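Iron binding protein FbpA (PDB 1Q35) binds ferric iron and probably serves as the periplasmic solute-binding component of a bacterial iron uptake system. Local coordinates at residues E3-S8 and H239-A244; V58-V63 and E295-N300; D70-I75 and N92-G97; S77-K82 and L249-S254; F96-R101 and S232-A237. All blocks are in the same frame, centred on the assembly; numbering follows the deposited sequence. Where two conformers were deposited one is given.

Interaction 1. Residues E3-S8 and H239-A244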
# COMPACT_ATOMS: atom_id res chain seq x y z
N GLU A 3 25.25 9.88 8.88
CA GLU A 3 24.14 9.97 7.94
C GLU A 3 23.55 8.61 7.61
O GLU A 3 24.10 7.56 7.98
CB GLU A 3 24.63 10.65 6.65
CG GLU A 3 25.66 9.84 5.88
CD GLU A 3 26.34 10.61 4.76
OE1 GLU A 3 27.31 10.06 4.19
OE2 GLU A 3 25.92 11.74 4.44
N VAL A 4 22.43 8.64 6.90
CA VAL A 4 21.77 7.45 6.40
C VAL A 4 21.14 7.80 5.05
O VAL A 4 20.53 8.86 4.90
CB VAL A 4 20.74 6.89 7.41
CG1 VAL A 4 19.59 7.88 7.65
CG2 VAL A 4 20.20 5.54 6.95
N ASN A 5 21.31 6.92 4.08
CA ASN A 5 20.87 7.16 2.71
C ASN A 5 19.58 6.41 2.43
O ASN A 5 19.57 5.18 2.33
CB ASN A 5 21.95 6.72 1.72
CG ASN A 5 23.27 7.43 1.95
OD1 ASN A 5 23.31 8.60 2.33
ND2 ASN A 5 24.37 6.72 1.72
N VAL A 6 18.49 7.15 2.29
CA VAL A 6 17.15 6.59 2.16
C VAL A 6 16.67 6.72 0.72
O VAL A 6 16.81 7.78 0.11
CB VAL A 6 16.17 7.34 3.10
CG1 VAL A 6 14.75 6.80 2.95
CG2 VAL A 6 16.65 7.24 4.54
N TYR A 7 16.14 5.63 0.17
CA TYR A 7 15.44 5.63 -1.10
C TYR A 7 13.99 5.32 -0.81
O TYR A 7 13.68 4.29 -0.23
CB TYR A 7 16.04 4.60 -2.05
CG TYR A 7 17.40 5.03 -2.55
CD1 TYR A 7 18.51 4.99 -1.72
CD2 TYR A 7 17.56 5.54 -3.84
CE1 TYR A 7 19.75 5.42 -2.16
CE2 TYR A 7 18.81 5.97 -4.29
CZ TYR A 7 19.90 5.90 -3.44
OH TYR A 7 21.14 6.32 -3.86
N SER A 8 13.09 6.23 -1.18
CA SER A 8 11.69 6.17 -0.76
C SER A 8 10.71 6.05 -1.91
O SER A 8 10.67 6.90 -2.79
CB SER A 8 11.35 7.43 0.05
OG SER A 8 9.99 7.39 0.48
N HIS A 239 24.47 -3.89 0.89
CA HIS A 239 25.78 -3.24 0.97
C HIS A 239 25.72 -1.87 1.67
O HIS A 239 26.60 -1.03 1.48
CB HIS A 239 26.37 -3.14 -0.43
CG HIS A 239 26.62 -4.47 -1.07
ND1 HIS A 239 27.67 -5.27 -0.71
CD2 HIS A 239 25.92 -5.15 -2.01
CE1 HIS A 239 27.63 -6.39 -1.41
NE2 HIS A 239 26.58 -6.34 -2.21
N SER A 240 24.68 -1.69 2.48
CA SER A 240 24.47 -0.48 3.28
C SER A 240 25.80 0.08 3.83
O SER A 240 26.46 -0.58 4.64
CB SER A 240 23.53 -0.81 4.44
OG SER A 240 23.44 0.25 5.38
N PRO A 241 26.21 1.27 3.38
CA PRO A 241 27.43 1.91 3.91
C PRO A 241 27.30 2.58 5.29
O PRO A 241 28.32 2.94 5.87
CB PRO A 241 27.76 2.95 2.85
CG PRO A 241 26.46 3.30 2.24
CD PRO A 241 25.63 2.05 2.26
N ASN A 242 26.08 2.75 5.80
CA ASN A 242 25.85 3.30 7.14
C ASN A 242 24.86 2.43 7.88
O ASN A 242 23.78 2.89 8.28
CB ASN A 242 25.33 4.74 7.06
CG ASN A 242 26.18 5.63 6.18
OD1 ASN A 242 27.25 6.09 6.59
ND2 ASN A 242 25.72 5.87 4.96
N LYS A 243 25.22 1.17 8.07
CA LYS A 243 24.26 0.17 8.51
C LYS A 243 23.78 0.39 9.94
O LYS A 243 22.60 0.22 10.22
CB LYS A 243 24.85 -1.24 8.36
CG LYS A 243 23.90 -2.36 8.75
CD LYS A 243 24.09 -2.80 10.19
CE LYS A 243 23.33 -4.06 10.49
NZ LYS A 243 23.87 -5.21 9.72
N ALA A 244 24.67 0.77 10.85
CA ALA A 244 24.28 1.06 12.22
C ALA A 244 23.23 2.17 12.25
O ALA A 244 22.27 2.09 13.01
CB ALA A 244 25.48 1.45 13.06
O HOH W 1 28.76 8.20 5.67
O HOH W 2 26.97 7.63 2.87
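Asn242 lays its side chain against the start of strand 3-8, slanting across that of Glu3. Its CB comes first, 3.2 Å from the backbone O of Glu3, and Asn242 CG follows at 3.4 Å from the same oxygen, so the root of the amide rests on a carbonyl it does not bond. CG stands anti to the carbonyl carbon (chi1 -51°), and from it the two branches part. Asn242 OD1 accepts from a water 2.8 Å away that also donates to Glu3 OE1. Asn242 ND2 donates to a second water at 3.0 Å, which donates to Glu3 OE1 in turn and accepts from Asn5 ND2. The two amides stand nearly perpendicular, with Asn242 ND2 and Asn5 ND2 3.6 Å apart, and Pro241 CG touches Asn5 ND2 from the loop. Beyond the pair, Asn31 on the neighbouring strand bonds Glu3 OE2 and Asn5 OD1, Pro51 O takes Asn5 ND2, and Asn245 ND2 binds Glu3 O. With no direct hydrogen bond across it, this surface contact joins the turn leading into helix 243-254 to the strand through bridging water, one molecule accepting from both amide donors and donating to the glutamate.

Interaction 2. Residues V58-V63 and E295-N300. With EDO (1,2-ethanediol), chain B.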
# COMPACT_ATOMS: atom_id res chain seq x y z
N VAL A 58 6.03 0.53 -0.30
CA VAL A 58 4.59 0.68 -0.12
C VAL A 58 3.82 -0.57 -0.53
O VAL A 58 2.59 -0.54 -0.63
CB VAL A 58 4.03 1.89 -0.93
CG1 VAL A 58 4.62 3.19 -0.41
CG2 VAL A 58 4.30 1.74 -2.41
N ASP A 59 4.53 -1.67 -0.76
CA ASP A 59 3.91 -2.87 -1.30
C ASP A 59 4.75 -4.10 -0.94
O ASP A 59 5.97 -4.09 -1.12
CB ASP A 59 3.78 -2.70 -2.82
CG ASP A 59 3.42 -3.97 -3.55
OD1 ASP A 59 2.52 -4.72 -3.08
OD2 ASP A 59 4.01 -4.29 -4.61
N ILE A 60 4.10 -5.15 -0.44
CA ILE A 60 4.79 -6.40 -0.12
C ILE A 60 5.45 -7.00 -1.36
O ILE A 60 6.52 -7.60 -1.25
CB ILE A 60 3.84 -7.42 0.54
CG1 ILE A 60 4.60 -8.69 0.94
CG2 ILE A 60 2.68 -7.80 -0.39
CD1 ILE A 60 5.62 -8.49 2.03
N SER A 61 4.83 -6.86 -2.52
CA SER A 61 5.41 -7.46 -3.71
C SER A 61 6.74 -6.81 -4.09
O SER A 61 7.66 -7.51 -4.51
CB SER A 61 4.42 -7.47 -4.86
OG SER A 61 3.28 -8.25 -4.51
N ARG A 62 6.86 -5.49 -3.92
CA ARG A 62 8.14 -4.81 -4.12
C ARG A 62 9.18 -5.27 -3.10
O ARG A 62 10.35 -5.49 -3.43
CB ARG A 62 7.98 -3.30 -4.04
CG ARG A 62 9.27 -2.51 -4.29
CD ARG A 62 9.76 -2.53 -5.72
NE ARG A 62 9.03 -1.58 -6.56
CZ ARG A 62 9.17 -1.46 -7.87
NH1 ARG A 62 8.46 -0.56 -8.53
NH2 ARG A 62 10.02 -2.24 -8.54
N VAL A 63 8.75 -5.41 -1.84
CA VAL A 63 9.63 -5.91 -0.79
C VAL A 63 10.22 -7.26 -1.18
O VAL A 63 11.43 -7.47 -1.08
CB VAL A 63 8.87 -6.07 0.55
CG1 VAL A 63 9.67 -6.90 1.54
CG2 VAL A 63 8.56 -4.70 1.14
N GLU A 295 3.60 -13.03 2.21
CA GLU A 295 4.44 -13.63 1.17
C GLU A 295 3.62 -14.34 0.10
O GLU A 295 4.06 -14.45 -1.04
CB GLU A 295 5.44 -14.62 1.78
CG GLU A 295 6.56 -13.97 2.57
CD GLU A 295 6.28 -13.88 4.06
OE1 GLU A 295 5.10 -13.91 4.48
OE2 GLU A 295 7.26 -13.76 4.83
N ASP A 296 2.44 -14.83 0.48
CA ASP A 296 1.56 -15.50 -0.47
C ASP A 296 0.81 -14.54 -1.39
O ASP A 296 0.27 -14.98 -2.40
CB ASP A 296 0.61 -16.44 0.27
CG ASP A 296 1.33 -17.61 0.89
OD1 ASP A 296 2.28 -18.14 0.27
OD2 ASP A 296 1.01 -18.04 2.02
N ILE A 297 0.76 -13.26 -1.05
CA ILE A 297 0.35 -12.23 -2.00
C ILE A 297 1.46 -12.07 -3.04
O ILE A 297 1.23 -12.23 -4.24
CB ILE A 297 0.08 -10.87 -1.30
CG1 ILE A 297 -1.05 -11.00 -0.28
CG2 ILE A 297 -0.23 -9.78 -2.33
CD1 ILE A 297 -1.17 -9.79 0.64
N ALA A 298 2.67 -11.77 -2.57
CA ALA A 298 3.78 -11.46 -3.46
C ALA A 298 4.10 -12.59 -4.43
O ALA A 298 4.49 -12.36 -5.56
CB ALA A 298 5.02 -11.10 -2.64
N LYS A 299 3.93 -13.83 -3.96
CA LYS A 299 4.17 -15.03 -4.75
C LYS A 299 3.41 -15.03 -6.07
O LYS A 299 3.85 -15.60 -7.06
CB LYS A 299 3.72 -16.24 -3.90
CG LYS A 299 3.73 -17.62 -4.53
CD LYS A 299 3.30 -18.66 -3.48
CE LYS A 299 1.79 -18.63 -3.15
NZ LYS A 299 1.44 -19.55 -2.01
N ASN A 300 2.25 -14.37 -6.07
CA ASN A 300 1.36 -14.35 -7.23
C ASN A 300 1.43 -13.07 -8.06
O ASN A 300 0.66 -12.92 -9.01
CB ASN A 300 -0.08 -14.57 -6.76
CG ASN A 300 -0.29 -15.94 -6.17
OD1 ASN A 300 -0.16 -16.94 -6.86
ND2 ASN A 300 -0.58 -15.99 -4.89
C1 EDO B . 7.70 -9.95 -7.27
O1 EDO B . 9.03 -10.04 -7.75
C2 EDO B . 7.58 -10.77 -5.99
O2 EDO B . 7.78 -12.15 -6.28
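Three groups grip Asp59 OD1: the backbone N of Ser61, whose side chain packs on Ala298, together with Ser145 OG and Asn230 ND2. The bond from Ser61 N is 3.2 Å long and fairly straight (161°), and it reaches Asp59 OD1 from above the carboxylate plane. Arg62 N lies likewise above that plane and bonds Asp59 OD2, so one carboxylate takes two N-H groups from the first turn of helix 60-68. Ser145 also hydrogen-bonds Ser61 OG, which ties the cap and the contact residue to helix 141-168.

Across the contact the fit is close, by van der Waals packing, with no hydrogen bond. Ser61 OG sits 3.4 Å from Ala298 CA, and the methyl CB of Ala298 lies 3.8 Å from Ser61 CA; the two backbones approach here to 4.3 Å between Ser61 CA and Ala298 CA, which the small side chains permit. Beside them Ile60 and Ile297 meet at about a right angle, methyl to methyl, with Ile60 CG2 4.0 Å from Ile297 CG2. Ile297 CG1 is anti to the carbonyl carbon (chi1 -61°), which leaves CG2 anti to the backbone N and against Ile60. A molecule of 1,2-ethanediol, probably from the crystallisation liquor, makes a weak hydrogen bond of 3.4 Å from its O2 to Ala298 O. Ile60 lies against Ile231 of strand 228-236, and Ile297 against His228 of the same strand. The arrangement is that of an aspartate N-cap at a helix start, here packed against helix 294-298 near the iron site: the Ile60 side chain is about 9 Å from that of Tyr142, an iron ligand of this protein, though no iron is bound here.

Interaction 3. Residues D70-I75 and N92-G97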
# COMPACT_ATOMS: atom_id res chain seq x y z
N ASP A 70 18.27 -10.85 -3.63
CA ASP A 70 19.43 -10.83 -2.74
C ASP A 70 20.00 -9.41 -2.57
O ASP A 70 21.21 -9.23 -2.48
CB ASP A 70 20.52 -11.79 -3.25
CG ASP A 70 21.68 -11.93 -2.28
OD1 ASP A 70 21.42 -12.02 -1.06
OD2 ASP A 70 22.87 -11.95 -2.65
N LEU A 71 19.11 -8.43 -2.51
CA LEU A 71 19.52 -7.03 -2.39
C LEU A 71 19.33 -6.49 -0.97
O LEU A 71 19.60 -5.32 -0.72
CB LEU A 71 18.75 -6.17 -3.39
CG LEU A 71 18.94 -6.56 -4.85
CD1 LEU A 71 18.00 -5.76 -5.73
CD2 LEU A 71 20.38 -6.36 -5.28
N ALA A 72 18.87 -7.34 -0.05
CA ALA A 72 18.67 -6.98 1.35
C ALA A 72 19.69 -7.70 2.22
O ALA A 72 20.46 -8.53 1.74
CB ALA A 72 17.27 -7.36 1.78
N GLN A 73 19.68 -7.38 3.51
CA GLN A 73 20.43 -8.14 4.51
C GLN A 73 19.62 -8.37 5.77
O GLN A 73 18.66 -7.64 6.06
CB GLN A 73 21.76 -7.45 4.84
CG GLN A 73 21.65 -6.06 5.44
CD GLN A 73 23.01 -5.54 5.88
OE1 GLN A 73 23.65 -6.14 6.75
NE2 GLN A 73 23.47 -4.46 5.26
N LYS A 74 20.01 -9.38 6.53
CA LYS A 74 19.32 -9.78 7.74
C LYS A 74 19.64 -8.83 8.89
O LYS A 74 20.80 -8.53 9.15
CB LYS A 74 19.71 -11.21 8.13
CG LYS A 74 19.30 -12.24 7.11
CD LYS A 74 19.86 -13.62 7.43
CE LYS A 74 19.19 -14.23 8.65
NZ LYS A 74 19.22 -15.72 8.59
N ILE A 75 18.59 -8.39 9.58
CA ILE A 75 18.71 -7.48 10.71
C ILE A 75 18.08 -8.14 11.93
O ILE A 75 16.88 -8.43 11.95
CB ILE A 75 17.99 -6.15 10.42
CG1 ILE A 75 18.52 -5.51 9.13
CG2 ILE A 75 18.12 -5.20 11.61
CD1 ILE A 75 19.98 -5.10 9.18
N ASN A 92 12.71 -14.54 8.42
CA ASN A 92 14.15 -14.56 8.13
C ASN A 92 14.83 -13.18 8.20
O ASN A 92 15.94 -13.01 7.70
CB ASN A 92 14.36 -15.19 6.74
CG ASN A 92 15.81 -15.56 6.46
OD1 ASN A 92 16.33 -15.27 5.38
ND2 ASN A 92 16.47 -16.20 7.42
N ASP A 93 14.15 -12.20 8.80
CA ASP A 93 14.76 -10.92 9.22
C ASP A 93 15.28 -9.99 8.11
O ASP A 93 16.10 -9.12 8.38
CB ASP A 93 15.91 -11.17 10.22
CG ASP A 93 15.45 -11.88 11.47
OD1 ASP A 93 14.27 -11.77 11.87
OD2 ASP A 93 16.24 -12.58 12.15
N GLN A 94 14.79 -10.13 6.88
CA GLN A 94 15.26 -9.28 5.79
C GLN A 94 14.31 -8.15 5.38
O GLN A 94 14.68 -7.30 4.58
CB GLN A 94 15.59 -10.13 4.56
CG GLN A 94 16.76 -11.07 4.76
CD GLN A 94 17.33 -11.55 3.44
OE1 GLN A 94 16.79 -12.47 2.83
NE2 GLN A 94 18.39 -10.90 2.98
N TRP A 95 13.09 -8.15 5.92
CA TRP A 95 12.14 -7.06 5.66
C TRP A 95 11.23 -6.86 6.86
O TRP A 95 10.96 -7.78 7.62
CB TRP A 95 11.34 -7.28 4.37
CG TRP A 95 10.45 -8.49 4.38
CD1 TRP A 95 10.72 -9.71 3.84
CD2 TRP A 95 9.13 -8.60 4.94
NE1 TRP A 95 9.67 -10.57 4.04
CE2 TRP A 95 8.68 -9.91 4.71
CE3 TRP A 95 8.28 -7.71 5.62
CZ2 TRP A 95 7.42 -10.37 5.14
CZ3 TRP A 95 7.03 -8.16 6.04
CH2 TRP A 95 6.62 -9.48 5.80
N PHE A 96 10.71 -5.64 6.99
CA PHE A 96 9.95 -5.22 8.15
C PHE A 96 8.79 -4.32 7.74
O PHE A 96 8.98 -3.31 7.08
CB PHE A 96 10.86 -4.49 9.13
CG PHE A 96 12.03 -5.32 9.54
CD1 PHE A 96 13.21 -5.27 8.81
CD2 PHE A 96 11.92 -6.22 10.58
CE1 PHE A 96 14.28 -6.09 9.14
CE2 PHE A 96 12.99 -7.03 10.92
CZ PHE A 96 14.17 -6.97 10.20
N GLY A 97 7.59 -4.72 8.13
CA GLY A 97 6.41 -3.90 7.96
C GLY A 97 6.38 -2.79 8.99
O GLY A 97 6.73 -2.99 10.15
O HOH W 3 16.57 -5.70 5.68
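Lys74 and Gln94 pass obliquely, Lys74 CG 3.7 Å from Gln94 CG, and their conformations set the contact between the loop after helix 60-68 and the run into strand 96-108. Gln94 leaves the backbone with CG anti to its carbonyl carbon (chi1 -66°) and runs on extended to CD. From there chi3 turns the amide so that Gln94 NE2 comes within 3.4 Å of Ala72 O and also borders Ala72 CB. Lys74 starts out in the same way but kinks further along, at chi3 (70°), and its aliphatic part lies over the backbone of Asn92, with Lys74 CG 3.5 Å from Asn92 O. Asp93, in a turn with positive phi, sends its CB to 3.4 Å from Ile75 O.

The backbone supplies the firm link: Ile75 N donates to Asp93 O at 2.9 Å and 166°, and Lys74 CA adds a CA-H...O contact to that same oxygen. Further in, Ile75 CB packs on Phe96 CZ at 3.9 Å, while Ile75 O meets the edge of the ring near its plane. A water joins Gln73 O to Gln94 O. Gln73 points away from 92-97, its NE2 bonding Ala237 O and its OE1 Lys243. Chemically the contact is graded: one straight backbone hydrogen bond is flanked by alkyl packing, with a long lysine over the exposed side and an isoleucine against phenylalanine on the buried one.

Interaction 4. Residues S77-K82 and L249-S254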
# COMPACT_ATOMS: atom_id res chain seq x y z
N SER A 77 17.33 -7.38 15.60
CA SER A 77 17.17 -6.27 16.52
C SER A 77 16.11 -6.61 17.56
O SER A 77 15.00 -7.00 17.21
CB SER A 77 16.73 -5.02 15.76
OG SER A 77 16.21 -4.04 16.64
N LYS A 78 16.46 -6.47 18.84
CA LYS A 78 15.51 -6.68 19.93
C LYS A 78 14.39 -5.64 19.90
O LYS A 78 13.27 -5.91 20.32
CB LYS A 78 16.19 -6.63 21.31
CG LYS A 78 17.68 -6.99 21.38
CD LYS A 78 18.55 -5.78 21.72
CE LYS A 78 18.55 -4.69 20.64
NZ LYS A 78 19.17 -5.15 19.37
N VAL A 79 14.72 -4.44 19.43
CA VAL A 79 13.74 -3.35 19.32
C VAL A 79 12.68 -3.68 18.26
O VAL A 79 11.49 -3.53 18.52
CB VAL A 79 14.43 -2.01 18.99
CG1 VAL A 79 13.40 -0.91 18.71
CG2 VAL A 79 15.37 -1.59 20.13
N LEU A 80 13.11 -4.14 17.09
CA LEU A 80 12.18 -4.54 16.03
C LEU A 80 11.34 -5.74 16.46
O LEU A 80 10.16 -5.83 16.13
CB LEU A 80 12.92 -4.85 14.73
CG LEU A 80 13.72 -3.72 14.09
CD1 LEU A 80 14.43 -4.20 12.84
CD2 LEU A 80 12.83 -2.53 13.77
N GLU A 81 11.95 -6.66 17.20
CA GLU A 81 11.25 -7.83 17.70
C GLU A 81 10.10 -7.45 18.64
O GLU A 81 9.01 -8.02 18.56
CB GLU A 81 12.23 -8.75 18.44
CG GLU A 81 11.61 -10.04 18.95
CD GLU A 81 12.64 -10.95 19.59
OE1 GLU A 81 12.87 -12.05 19.04
OE2 GLU A 81 13.21 -10.57 20.63
N LYS A 82 10.36 -6.48 19.51
CA LYS A 82 9.39 -6.03 20.50
C LYS A 82 8.27 -5.21 19.86
O LYS A 82 7.10 -5.35 20.22
CB LYS A 82 10.09 -5.18 21.57
CG LYS A 82 9.21 -4.77 22.74
CD LYS A 82 9.95 -3.85 23.71
CE LYS A 82 9.01 -3.20 24.71
NZ LYS A 82 8.64 -1.82 24.33
N LEU A 249 17.39 3.98 12.21
CA LEU A 249 16.24 4.54 11.50
C LEU A 249 15.05 3.59 11.51
O LEU A 249 13.93 4.00 11.84
CB LEU A 249 16.60 4.92 10.07
CG LEU A 249 15.43 5.41 9.20
CD1 LEU A 249 14.70 6.59 9.84
CD2 LEU A 249 15.90 5.78 7.83
N ILE A 250 15.25 2.32 11.18
CA ILE A 250 14.11 1.41 11.11
C ILE A 250 13.58 1.08 12.51
O ILE A 250 12.38 0.94 12.70
CB ILE A 250 14.38 0.16 10.23
CG1 ILE A 250 15.39 -0.81 10.85
CG2 ILE A 250 14.87 0.59 8.86
CD1 ILE A 250 15.45 -2.12 10.10
N GLU A 251 14.47 1.03 13.51
CA GLU A 251 14.05 0.91 14.90
C GLU A 251 13.21 2.12 15.32
O GLU A 251 12.19 1.96 15.99
CB GLU A 251 15.28 0.76 15.82
CG GLU A 251 15.93 -0.61 15.71
CD GLU A 251 17.21 -0.75 16.52
OE1 GLU A 251 17.58 -1.91 16.82
OE2 GLU A 251 17.85 0.27 16.84
N TYR A 252 13.63 3.31 14.91
CA TYR A 252 12.88 4.53 15.20
C TYR A 252 11.49 4.49 14.57
O TYR A 252 10.50 4.83 15.22
CB TYR A 252 13.63 5.77 14.69
CG TYR A 252 12.97 7.08 15.07
CD1 TYR A 252 12.00 7.65 14.25
CD2 TYR A 252 13.30 7.73 16.25
CE1 TYR A 252 11.38 8.84 14.60
CE2 TYR A 252 12.69 8.93 16.61
CZ TYR A 252 11.73 9.48 15.77
OH TYR A 252 11.12 10.66 16.12
N LEU A 253 11.42 4.08 13.31
CA LEU A 253 10.15 4.05 12.59
C LEU A 253 9.19 3.02 13.20
O LEU A 253 7.97 3.16 13.06
CB LEU A 253 10.36 3.79 11.10
CG LEU A 253 11.06 4.92 10.34
CD1 LEU A 253 11.39 4.51 8.92
CD2 LEU A 253 10.24 6.21 10.35
N SER A 254 9.72 2.01 13.88
CA SER A 254 8.92 0.99 14.55
C SER A 254 8.43 1.39 15.95
O SER A 254 7.57 0.71 16.51
CB SER A 254 9.72 -0.32 14.66
OG SER A 254 10.61 -0.31 15.77
O HOH W 4 19.87 -3.31 17.32
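Two first torsions prepare the meeting of Ser77 and Glu251: chi1 of Ser77 (164°) sets OG directly, anti to its backbone N, whereas in Glu251 it sets CG anti to the carbonyl carbon, and the extended chain beyond reaches across. Ser77 OG donates to Glu251 OE1 over a short 2.5 Å, using the anti lone pair of that oxygen. The same hydroxyl accepts from Leu80 N at 3.1 Å, almost straight at 170°, so it caps helix 78-83 while donating a hydrogen bond to the glutamate. A water that donates to Glu251 OE1 accepts from Lys78 NZ. Lys78 NZ itself stays 4.4 Å from Glu251 OE1, beyond a salt bridge, yet its charge would be expected to stabilise the ionised carboxylate.

Below the polar end, Val79 crosses the glutamate stem at about a right angle, Val79 CG1 lying 3.8 Å from Glu251 CB. Leu80 reaches over from the next position, with its CD1 3.6 Å from Ile250 CD1 and its CD2 3.7 Å from Ser254 OG. That serine is held by its own helix, donating to Glu251 O, and is also hydrogen-bonded to Asn83. Phe96 packs on both Leu80 and Ile250, and Ile250 also lies on Val234 and Ile236 of strand 228-236, which brings the pair into the core. The short helical segments run nearly parallel, their axes crossing at 25°, and form two helices on one side of the central sheet in the alpha/beta fold of a periplasmic binding protein, tied at one end through a serine N-cap.

Interaction 5. Residues F96-R101 and S232-A237. With FMT (formic acid), chain C.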
# COMPACT_ATOMS: atom_id res chain seq x y z
N PHE A 96 10.71 -5.64 6.99
CA PHE A 96 9.95 -5.22 8.15
C PHE A 96 8.79 -4.32 7.74
O PHE A 96 8.98 -3.31 7.08
CB PHE A 96 10.86 -4.49 9.13
CG PHE A 96 12.03 -5.32 9.54
CD1 PHE A 96 13.21 -5.27 8.81
CD2 PHE A 96 11.92 -6.22 10.58
CE1 PHE A 96 14.28 -6.09 9.14
CE2 PHE A 96 12.99 -7.03 10.92
CZ PHE A 96 14.17 -6.97 10.20
N GLY A 97 7.59 -4.72 8.13
CA GLY A 97 6.41 -3.90 7.96
C GLY A 97 6.38 -2.79 8.99
O GLY A 97 6.73 -2.99 10.15
N LEU A 98 5.94 -1.61 8.56
CA LEU A 98 5.83 -0.43 9.42
C LEU A 98 4.39 0.04 9.61
O LEU A 98 4.05 0.59 10.66
CB LEU A 98 6.67 0.71 8.85
CG LEU A 98 8.19 0.46 8.85
CD1 LEU A 98 8.89 1.57 8.08
CD2 LEU A 98 8.73 0.36 10.27
N THR A 99 3.55 -0.13 8.58
CA THR A 99 2.11 0.10 8.70
C THR A 99 1.38 -0.94 7.88
O THR A 99 1.97 -1.58 7.01
CB THR A 99 1.69 1.47 8.16
OG1 THR A 99 1.99 1.51 6.75
CG2 THR A 99 2.46 2.61 8.79
N THR A 100 0.09 -1.10 8.15
CA THR A 100 -0.80 -1.76 7.21
C THR A 100 -1.81 -0.76 6.68
O THR A 100 -2.05 0.29 7.26
CB THR A 100 -1.52 -3.01 7.79
OG1 THR A 100 -2.44 -2.62 8.82
CG2 THR A 100 -0.54 -3.99 8.41
N ARG A 101 -2.37 -1.12 5.53
CA ARG A 101 -3.36 -0.32 4.84
C ARG A 101 -4.33 -1.28 4.18
O ARG A 101 -3.96 -2.41 3.84
CB ARG A 101 -2.71 0.61 3.81
CG ARG A 101 -1.77 -0.06 2.83
CD ARG A 101 -0.30 -0.04 3.24
NE ARG A 101 0.26 1.30 3.35
CZ ARG A 101 0.68 2.07 2.33
NH1 ARG A 101 1.17 3.26 2.59
NH2 ARG A 101 0.64 1.67 1.06
N SER A 232 3.17 -0.79 4.25
CA SER A 232 4.38 -0.00 4.02
C SER A 232 5.46 -0.70 4.83
O SER A 232 5.19 -1.31 5.85
CB SER A 232 4.22 1.47 4.43
OG SER A 232 4.49 1.70 5.80
N GLY A 233 6.69 -0.63 4.35
CA GLY A 233 7.75 -1.37 4.99
C GLY A 233 9.12 -0.84 4.68
O GLY A 233 9.29 0.26 4.16
N VAL A 234 10.11 -1.66 5.00
CA VAL A 234 11.49 -1.23 4.88
C VAL A 234 12.41 -2.43 4.79
O VAL A 234 12.15 -3.48 5.39
CB VAL A 234 11.88 -0.30 6.04
CG1 VAL A 234 11.84 -1.02 7.39
CG2 VAL A 234 13.23 0.32 5.80
N VAL A 235 13.45 -2.26 3.99
CA VAL A 235 14.57 -3.20 3.90
C VAL A 235 15.86 -2.40 4.07
O VAL A 235 15.95 -1.23 3.67
CB VAL A 235 14.59 -3.98 2.57
CG1 VAL A 235 13.25 -4.65 2.32
CG2 VAL A 235 14.97 -3.09 1.41
N ILE A 236 16.87 -3.03 4.67
CA ILE A 236 18.22 -2.48 4.69
C ILE A 236 18.99 -3.15 3.56
O ILE A 236 19.03 -4.38 3.46
CB ILE A 236 18.88 -2.64 6.08
CG1 ILE A 236 18.17 -1.72 7.08
CG2 ILE A 236 20.38 -2.33 6.01
CD1 ILE A 236 18.74 -1.70 8.48
N ALA A 237 19.57 -2.34 2.68
CA ALA A 237 20.27 -2.83 1.51
C ALA A 237 21.48 -3.68 1.89
O ALA A 237 22.14 -3.43 2.90
CB ALA A 237 20.70 -1.67 0.64
C FMT C . 2.05 6.00 -0.18
O1 FMT C . 3.21 6.56 0.15
O2 FMT C . 1.42 5.39 0.66
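Ser232 lies at the heart of this strand pair, its O accepting from two successive residues: Leu98 N at 2.8 Å, almost perfectly straight, and Thr99 N, a weak bond at 3.4 Å. Its hydroxyl OG lies 2.7 Å from Thr99 OG1, which is bonded in turn to Glu268. Ser232 CB sits over one face of the Arg101 guanidinium, whose edge meets a formate, probably from the crystallisation liquor: Arg101 NH1 donates to formate O2 at 2.9 Å, and Arg10 NE holds the same molecule. The arginine chain bends at chi2 and chi3, which brings CD and NE beside Ser232 N, and Glu268 makes a salt bridge to NH1.

Further along, Phe96 and Val234 form an antiparallel hydrogen-bonded pair, with Val234 N donating to Phe96 O and Phe96 N to Val234 O. Val234 CG1 packs against Leu98 CD1 at 4.0 Å, and Ile250 of helix 243-254 backs the valine. Between the Phe96-Val234 and Thr99-Ser232 pairs, Gly97 and Gly233 form a non-hydrogen-bonded pair, CA atoms 4.1 Å apart. Leu98 and Thr99 opposite the single Ser232 make a classic beta bulge in the central sheet, next to the iron site, empty of metal here: the Arg101 side chain approaches those of Tyr198 and Tyr142.

Overall arrangement
From the N terminus, strand 3-8 waits until residues 239-244 to close interaction 1. Interaction 2 opens at 58-63 and closes last, at 295-300, so it crosses interaction 1 and encloses the other three. Interaction 3 is the short loop, 70-75 to 92-97, nested in both; interaction 4 starts inside it at 77-82 and closes at 249-254, crossing interactions 1 and 3. Interaction 5 begins on Phe96 and Gly97, where interaction 3 ends, and is nested within interactions 1, 2 and 4. Helix 243-254 serves interactions 1 and 4, Phe96 brings interactions 3, 4 and 5 together, and Trp95 of interaction 3 packs on Ile60, Val63 and Glu295, linking helices 60-68 and 294-298 to the sheet.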